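Local coordinates for mandelate racemase/muconate lactonizing protein (Thermobispora bispora, PDB 3VC5) that probably catalyses the magnesium-dependent dehydration of D-glucarate to 5-dehydro-4-deoxy-D-glucarate, as a glucarate dehydratase of the enolase superfamily, at residues A[194-199]-A[225-230]; A[308-313]-A[322-327]; A[335-340]-A[352-357]. One frame throughout, in Å; residues are numbered along the deposited sequence.

Contact 1. Residues A[194-199]-A[225-230]; sequences AQARLL and QALRDA
Ala-196 and Leu-227 meet methyl to methyl between two neighbouring helices: the CB of Ala-196 points at the other helix, and the CD2 branch of Leu-227 reaches it at 3.7 Å. The leucine leaves its own backbone at an angle to the contact. Its chi1 of -69° puts CG beside the backbone N, and chi2 of 164° turns CD2 rather than CD1 toward the CB of Ala-196, so that the side chain bridges a gap of 8.0 Å between the CA atoms of Ala-196 and Leu-227. A small residue on one helix thus receives a larger one from the other, and both lie buried, with Leu-168 of strand 161-169 against each of them. These are helices 189-203 and 217-230, successive outer helices of the modified TIM barrel of the enolase superfamily, and strand 208-211, which bears Lys-211, the predicted proton acceptor, runs between them in the chain. Nearer the surface the chemistry changes. Arg-197 starts off beside the contact, but its chain, extended from CG to NE, carries the guanidinium over to the last turn of helix 217-230. There NH2 of Arg-197 lies 3.9 Å from the CB of Ala-230, which meets the planar group obliquely. At the guanidinium edge, and in its plane, NH1 of Arg-197 donates to a water at 2.7 Å; the same water donates to the carbonyl O of Ala-230, also at 2.7 Å. That oxygen belongs to the C-terminal end of the helix, so a cation here, linked to it through water, would be expected to interact favourably with the negative end of the helix dipole.

Contact 2. Residues A[308-313]-A[322-327]; sequences LLIDHH and AHIATL
Ile-324 sets its CG2 methyl against two side chains of strand 307-310, closest to the CD1 of Ile-310 at 3.7 Å and more loosely to the CD2 of Leu-308 at 4.1 Å. CG2 is the branch used because it stands anti to the backbone N, while CG1 turns aside and leads CD1 away from the strand. Both strand residues cross Ile-324 obliquely, and the CB of Ile-324 also lies 4.0 Å from the CD1 of Ile-310. Leu-308 and Ile-310 point the same way because alternate residues of a strand share a face, here the one turned toward helix 318-330; Leu-309 between them faces the barrel interior and touches Asn-287, a magnesium-binding residue, although no magnesium is bound to this chain here. This is the strand-to-helix layer of the enolase-superfamily barrel, and branched aliphatic side chains fill it well. Trp-315 packs on all three touching residues.

Just past the strand, Asp-311 caps the short helix that follows. Its OD1 accepts from the backbone N of His-313 at 2.7 Å on the anti side and from the ring ND1 of His-313 at 2.8 Å on the syn side. OD1 lies nearly in the imidazole plane, while ND1 stands 21° out of the carboxylate plane. The ring is thereby fixed in its rotation, and its NE2 is hydrogen-bonded to Ser-346. On helix 318-330, His-323 stacks on His-323 of the second subunit.

Contact 3. Residues A[335-340]-A[352-357]; sequences LSMHSN and HLAAAT
Met-337 makes the close contacts from the strand, and does so with its last atom, CE, which lies 4.0 Å from the CD2 of Leu-353 and 4.0 Å from the CB of Ala-354. From CB, which is directed toward the helix, the chain runs out straight: CG is anti to the backbone N (chi1 -171°) and SD continues the line. CB, CG and SD serve as the spacer that spans the gap, 8.4 Å between the CA atoms of Met-337 and Ala-354. Only at the thioether does the path bend (chi3 -66°), swinging CE across to the two residues. An unbranched, flexible methionine fits such a span, and the short alanine is consistent with helix 344-355 lying close enough for CE to touch both residues. Strand 334-337 and this helix form the seventh strand-helix unit of the modified (β/α)7β barrel, ahead of its final strand 388-390, and the strand runs directly into His-338, the predicted proton acceptor, whose ND1 is hydrogen-bonded to Asp-311. The side chain of Leu-353 lies at a slant to that of Met-337, with CD2 its touching atom. Where the helix ends, Thr-357 OG1 donates to Leu-353 O at 2.7 Å, taking up a carbonyl of the final turn; Ala-354 packs further on Val-162 of strand 161-169.

How the contacts relate
Contacts 2 and 3 are buried neighbours, their centres about 8 Å apart; contact 2 rests on strand 307-310 and contact 3 on its parallel neighbour 334-337. They are joined by the backbone bond from Ser-336 N to Leu-308 O, and by Ala-325, which packs on both Leu-335 and Thr-357. Contact 1 lies farther round the barrel, its centre about 30 Å from that of contact 2 and 24 Å from that of contact 3, without touching either. It joins helix to helix rather than strand to helix, and, reaching the surface, it adds a water-bridged arginine to its methyl packing. In the two core contacts apolar methyls do the crossing, while Asp-311 and His-338 sit just past the C-terminal ends of the two strands.

Contact 1. Residues A[194-199]-A[225-230]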
# COMPACT_ATOMS: atom_id res chain seq x y z
N ALA A 194 14.83 -34.92 15.50
CA ALA A 194 15.05 -34.69 16.93
C ALA A 194 15.05 -33.18 17.23
O ALA A 194 14.50 -32.74 18.25
CB ALA A 194 16.34 -35.33 17.40
N GLN A 195 15.68 -32.41 16.34
CA GLN A 195 15.73 -30.96 16.49
C GLN A 195 14.31 -30.37 16.46
O GLN A 195 13.97 -29.48 17.26
CB GLN A 195 16.60 -30.35 15.39
CG GLN A 195 16.86 -28.85 15.52
CD GLN A 195 17.59 -28.35 14.31
OE1 GLN A 195 18.79 -28.64 14.11
NE2 GLN A 195 16.89 -27.66 13.45
N ALA A 196 13.50 -30.84 15.52
CA ALA A 196 12.09 -30.47 15.45
C ALA A 196 11.35 -30.74 16.78
O ALA A 196 10.59 -29.89 17.26
CB ALA A 196 11.40 -31.21 14.31
N ARG A 197 11.54 -31.93 17.34
CA ARG A 197 10.88 -32.28 18.61
C ARG A 197 11.28 -31.29 19.70
O ARG A 197 10.44 -30.86 20.50
CB ARG A 197 11.25 -33.70 19.06
CG ARG A 197 10.64 -34.79 18.20
CD ARG A 197 10.75 -36.14 18.90
NE ARG A 197 10.62 -37.21 17.92
CZ ARG A 197 9.46 -37.60 17.39
NH1 ARG A 197 8.34 -36.98 17.74
NH2 ARG A 197 9.42 -38.58 16.50
N LEU A 198 12.56 -30.94 19.71
CA LEU A 198 13.08 -30.01 20.69
C LEU A 198 12.42 -28.62 20.53
O LEU A 198 11.84 -28.10 21.48
CB LEU A 198 14.61 -29.94 20.57
CG LEU A 198 15.46 -29.18 21.59
CD1 LEU A 198 16.94 -29.45 21.38
CD2 LEU A 198 15.19 -27.70 21.53
N LEU A 199 12.49 -28.04 19.33
CA LEU A 199 11.93 -26.70 19.11
C LEU A 199 10.41 -26.67 19.29
O LEU A 199 9.87 -25.73 19.85
CB LEU A 199 12.29 -26.17 17.71
CG LEU A 199 13.59 -25.36 17.57
CD1 LEU A 199 14.77 -26.04 18.21
CD2 LEU A 199 13.87 -25.01 16.10
N GLN A 225 10.54 -35.99 4.37
CA GLN A 225 9.63 -37.10 4.54
C GLN A 225 9.57 -37.60 5.98
O GLN A 225 8.51 -37.98 6.49
CB GLN A 225 10.02 -38.24 3.60
CG GLN A 225 9.49 -38.05 2.21
CD GLN A 225 7.99 -38.32 2.14
OE1 GLN A 225 7.36 -38.09 1.11
NE2 GLN A 225 7.42 -38.81 3.24
N ALA A 226 10.73 -37.62 6.64
CA ALA A 226 10.79 -38.02 8.04
C ALA A 226 10.02 -37.04 8.92
O ALA A 226 9.43 -37.45 9.94
CB ALA A 226 12.24 -38.12 8.50
N LEU A 227 10.08 -35.76 8.58
CA LEU A 227 9.34 -34.74 9.32
C LEU A 227 7.84 -34.94 9.12
O LEU A 227 7.06 -34.84 10.08
CB LEU A 227 9.78 -33.32 8.92
CG LEU A 227 11.20 -32.91 9.34
CD1 LEU A 227 11.68 -31.67 8.59
CD2 LEU A 227 11.25 -32.69 10.87
N ARG A 228 7.43 -35.23 7.91
CA ARG A 228 6.03 -35.51 7.62
C ARG A 228 5.49 -36.69 8.41
O ARG A 228 4.39 -36.66 8.86
CB ARG A 228 5.83 -35.75 6.14
CG ARG A 228 4.45 -36.16 5.75
CD ARG A 228 3.42 -35.34 6.43
NE ARG A 228 3.15 -34.10 5.72
CZ ARG A 228 3.18 -32.90 6.28
NH1 ARG A 228 3.46 -32.75 7.56
NH2 ARG A 228 2.91 -31.85 5.55
N ASP A 229 6.30 -37.71 8.56
CA ASP A 229 5.85 -38.90 9.28
C ASP A 229 5.81 -38.65 10.78
O ASP A 229 4.93 -39.15 11.46
CB ASP A 229 6.77 -40.08 9.01
CG ASP A 229 6.74 -40.51 7.56
OD1 ASP A 229 5.76 -40.22 6.84
OD2 ASP A 229 7.72 -41.16 7.15
N ALA A 230 6.75 -37.86 11.28
CA ALA A 230 6.84 -37.58 12.71
C ALA A 230 5.82 -36.53 13.15
O ALA A 230 5.36 -36.56 14.29
CB ALA A 230 8.24 -37.14 13.08
O HOH W 1 6.35 -38.15 16.28

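Contact 2. Residues A[308-313]-A[322-327]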
# COMPACT_ATOMS: atom_id res chain seq x y z
N LEU A 308 5.50 -14.80 -1.79
CA LEU A 308 6.61 -13.89 -1.50
C LEU A 308 6.86 -13.89 0.02
O LEU A 308 5.91 -13.71 0.78
CB LEU A 308 6.27 -12.44 -1.92
CG LEU A 308 7.37 -11.42 -1.61
CD1 LEU A 308 8.66 -11.78 -2.38
CD2 LEU A 308 6.87 -10.01 -1.97
N LEU A 309 8.11 -14.08 0.45
CA LEU A 309 8.46 -13.85 1.86
C LEU A 309 8.81 -12.37 1.94
O LEU A 309 9.84 -11.94 1.42
CB LEU A 309 9.66 -14.71 2.29
CG LEU A 309 9.34 -16.15 2.71
CD1 LEU A 309 8.89 -17.03 1.53
CD2 LEU A 309 10.54 -16.78 3.41
N ILE A 310 7.93 -11.59 2.54
CA ILE A 310 8.20 -10.17 2.77
C ILE A 310 9.21 -10.07 3.94
O ILE A 310 9.39 -11.02 4.73
CB ILE A 310 6.87 -9.46 3.13
CG1 ILE A 310 6.97 -7.95 2.93
CG2 ILE A 310 6.45 -9.74 4.57
CD1 ILE A 310 7.16 -7.57 1.46
N ASP A 311 9.85 -8.92 4.06
CA ASP A 311 10.82 -8.72 5.14
C ASP A 311 11.02 -7.23 5.28
O ASP A 311 11.59 -6.60 4.37
CB ASP A 311 12.14 -9.46 4.86
CG ASP A 311 13.15 -9.30 6.00
OD1 ASP A 311 13.08 -8.25 6.71
OD2 ASP A 311 14.06 -10.16 6.12
N HIS A 312 10.48 -6.65 6.35
CA HIS A 312 10.52 -5.18 6.48
C HIS A 312 11.93 -4.66 6.56
O HIS A 312 12.16 -3.45 6.33
CB HIS A 312 9.70 -4.71 7.68
CG HIS A 312 10.37 -4.91 9.02
ND1 HIS A 312 10.15 -6.02 9.80
CD2 HIS A 312 11.24 -4.12 9.71
CE1 HIS A 312 10.85 -5.92 10.92
NE2 HIS A 312 11.48 -4.75 10.92
N HIS A 313 12.90 -5.53 6.90
CA HIS A 313 14.28 -5.05 7.05
C HIS A 313 14.92 -4.69 5.72
O HIS A 313 15.91 -3.96 5.69
CB HIS A 313 15.17 -6.09 7.75
CG HIS A 313 14.67 -6.48 9.12
ND1 HIS A 313 13.82 -7.54 9.30
CD2 HIS A 313 14.96 -6.00 10.35
CE1 HIS A 313 13.57 -7.68 10.61
NE2 HIS A 313 14.23 -6.74 11.26
N ALA A 322 3.51 -3.31 4.24
CA ALA A 322 2.05 -3.44 4.13
C ALA A 322 1.55 -3.11 2.71
O ALA A 322 0.66 -3.78 2.19
CB ALA A 322 1.32 -2.55 5.19
N HIS A 323 2.11 -2.06 2.10
CA HIS A 323 1.74 -1.69 0.70
C HIS A 323 2.06 -2.83 -0.24
O HIS A 323 1.26 -3.16 -1.14
CB HIS A 323 2.46 -0.43 0.25
CG HIS A 323 1.90 0.83 0.83
ND1 HIS A 323 1.71 1.96 0.08
CD2 HIS A 323 1.49 1.13 2.09
CE1 HIS A 323 1.21 2.92 0.84
NE2 HIS A 323 1.05 2.44 2.07
N ILE A 324 3.25 -3.40 -0.10
CA ILE A 324 3.63 -4.57 -0.92
C ILE A 324 2.72 -5.77 -0.71
O ILE A 324 2.41 -6.50 -1.66
CB ILE A 324 5.13 -4.90 -0.80
CG1 ILE A 324 5.97 -3.69 -1.23
CG2 ILE A 324 5.49 -6.19 -1.57
CD1 ILE A 324 5.75 -3.24 -2.67
N ALA A 325 2.28 -6.00 0.53
CA ALA A 325 1.35 -7.08 0.78
C ALA A 325 0.07 -6.86 -0.04
O ALA A 325 -0.47 -7.81 -0.63
CB ALA A 325 1.01 -7.20 2.30
N THR A 326 -0.45 -5.63 -0.08
CA THR A 326 -1.66 -5.34 -0.87
C THR A 326 -1.41 -5.64 -2.35
O THR A 326 -2.27 -6.22 -3.06
CB THR A 326 -2.07 -3.83 -0.71
OG1 THR A 326 -2.50 -3.64 0.64
CG2 THR A 326 -3.21 -3.43 -1.69
N LEU A 327 -0.21 -5.28 -2.80
CA LEU A 327 0.13 -5.44 -4.22
C LEU A 327 0.14 -6.94 -4.52
O LEU A 327 -0.51 -7.41 -5.47
CB LEU A 327 1.49 -4.82 -4.51
CG LEU A 327 2.04 -4.90 -5.94
CD1 LEU A 327 3.11 -3.82 -6.09
CD2 LEU A 327 2.60 -6.32 -6.26

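Contact 3. Residues A[335-340]-A[352-357]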
# COMPACT_ATOMS: atom_id res chain seq x y z
N LEU A 335 1.56 -14.20 0.92
CA LEU A 335 2.68 -13.69 1.71
C LEU A 335 3.06 -14.56 2.86
O LEU A 335 2.19 -15.05 3.61
CB LEU A 335 2.39 -12.29 2.25
CG LEU A 335 3.27 -11.16 1.68
CD1 LEU A 335 3.06 -10.94 0.23
CD2 LEU A 335 3.04 -9.85 2.44
N SER A 336 4.37 -14.73 2.99
CA SER A 336 4.96 -15.26 4.21
C SER A 336 5.97 -14.21 4.68
O SER A 336 5.90 -13.05 4.24
CB SER A 336 5.64 -16.60 3.91
OG SER A 336 6.15 -17.19 5.09
N MET A 337 6.90 -14.58 5.55
CA MET A 337 7.86 -13.59 6.04
C MET A 337 9.21 -14.25 6.25
O MET A 337 9.29 -15.27 6.93
CB MET A 337 7.39 -12.99 7.38
CG MET A 337 8.23 -11.78 7.84
SD MET A 337 7.63 -10.98 9.36
CE MET A 337 6.06 -10.31 8.79
N HIS A 338 10.25 -13.64 5.69
CA HIS A 338 11.63 -14.08 5.82
C HIS A 338 12.23 -13.51 7.11
O HIS A 338 11.92 -12.36 7.52
CB HIS A 338 12.42 -13.61 4.58
CG HIS A 338 13.91 -13.65 4.74
ND1 HIS A 338 14.65 -12.57 5.22
CD2 HIS A 338 14.81 -14.64 4.49
CE1 HIS A 338 15.94 -12.90 5.25
NE2 HIS A 338 16.06 -14.16 4.82
N SER A 339 13.16 -14.27 7.68
CA SER A 339 13.87 -13.89 8.89
C SER A 339 15.40 -13.91 8.65
O SER A 339 15.90 -14.73 7.86
CB SER A 339 13.46 -14.85 10.03
OG SER A 339 14.25 -14.62 11.18
N ASN A 340 16.13 -13.04 9.35
CA ASN A 340 17.57 -13.23 9.60
C ASN A 340 17.76 -13.24 11.13
O ASN A 340 16.88 -12.73 11.87
CB ASN A 340 18.42 -12.09 9.03
CG ASN A 340 18.65 -12.20 7.54
OD1 ASN A 340 18.17 -11.35 6.79
ND2 ASN A 340 19.39 -13.22 7.10
N HIS A 352 3.81 -7.04 14.93
CA HIS A 352 2.81 -6.01 14.65
C HIS A 352 2.48 -5.97 13.17
O HIS A 352 1.30 -5.83 12.79
CB HIS A 352 3.28 -4.61 15.12
CG HIS A 352 3.22 -4.43 16.60
ND1 HIS A 352 2.08 -3.97 17.24
CD2 HIS A 352 4.15 -4.61 17.57
CE1 HIS A 352 2.31 -3.90 18.54
NE2 HIS A 352 3.56 -4.28 18.77
N LEU A 353 3.51 -6.07 12.32
CA LEU A 353 3.26 -6.03 10.87
C LEU A 353 2.37 -7.21 10.47
O LEU A 353 1.32 -7.05 9.80
CB LEU A 353 4.59 -6.08 10.10
CG LEU A 353 4.49 -6.28 8.57
CD1 LEU A 353 3.72 -5.13 7.89
CD2 LEU A 353 5.89 -6.43 8.00
N ALA A 354 2.76 -8.43 10.85
CA ALA A 354 1.96 -9.60 10.46
C ALA A 354 0.54 -9.56 11.07
O ALA A 354 -0.43 -9.95 10.41
CB ALA A 354 2.66 -10.90 10.86
N ALA A 355 0.42 -9.12 12.33
CA ALA A 355 -0.90 -9.10 12.98
C ALA A 355 -1.89 -8.18 12.27
O ALA A 355 -3.10 -8.44 12.28
CB ALA A 355 -0.77 -8.70 14.48
N ALA A 356 -1.38 -7.09 11.70
CA ALA A 356 -2.22 -6.02 11.17
C ALA A 356 -2.30 -6.06 9.65
O ALA A 356 -2.82 -5.12 9.05
CB ALA A 356 -1.69 -4.62 11.61
N THR A 357 -1.81 -7.14 9.02
CA THR A 357 -1.79 -7.17 7.56
C THR A 357 -2.60 -8.37 7.14
O THR A 357 -2.16 -9.52 7.28
CB THR A 357 -0.32 -7.21 6.99
OG1 THR A 357 0.39 -6.07 7.48
CG2 THR A 357 -0.31 -7.23 5.43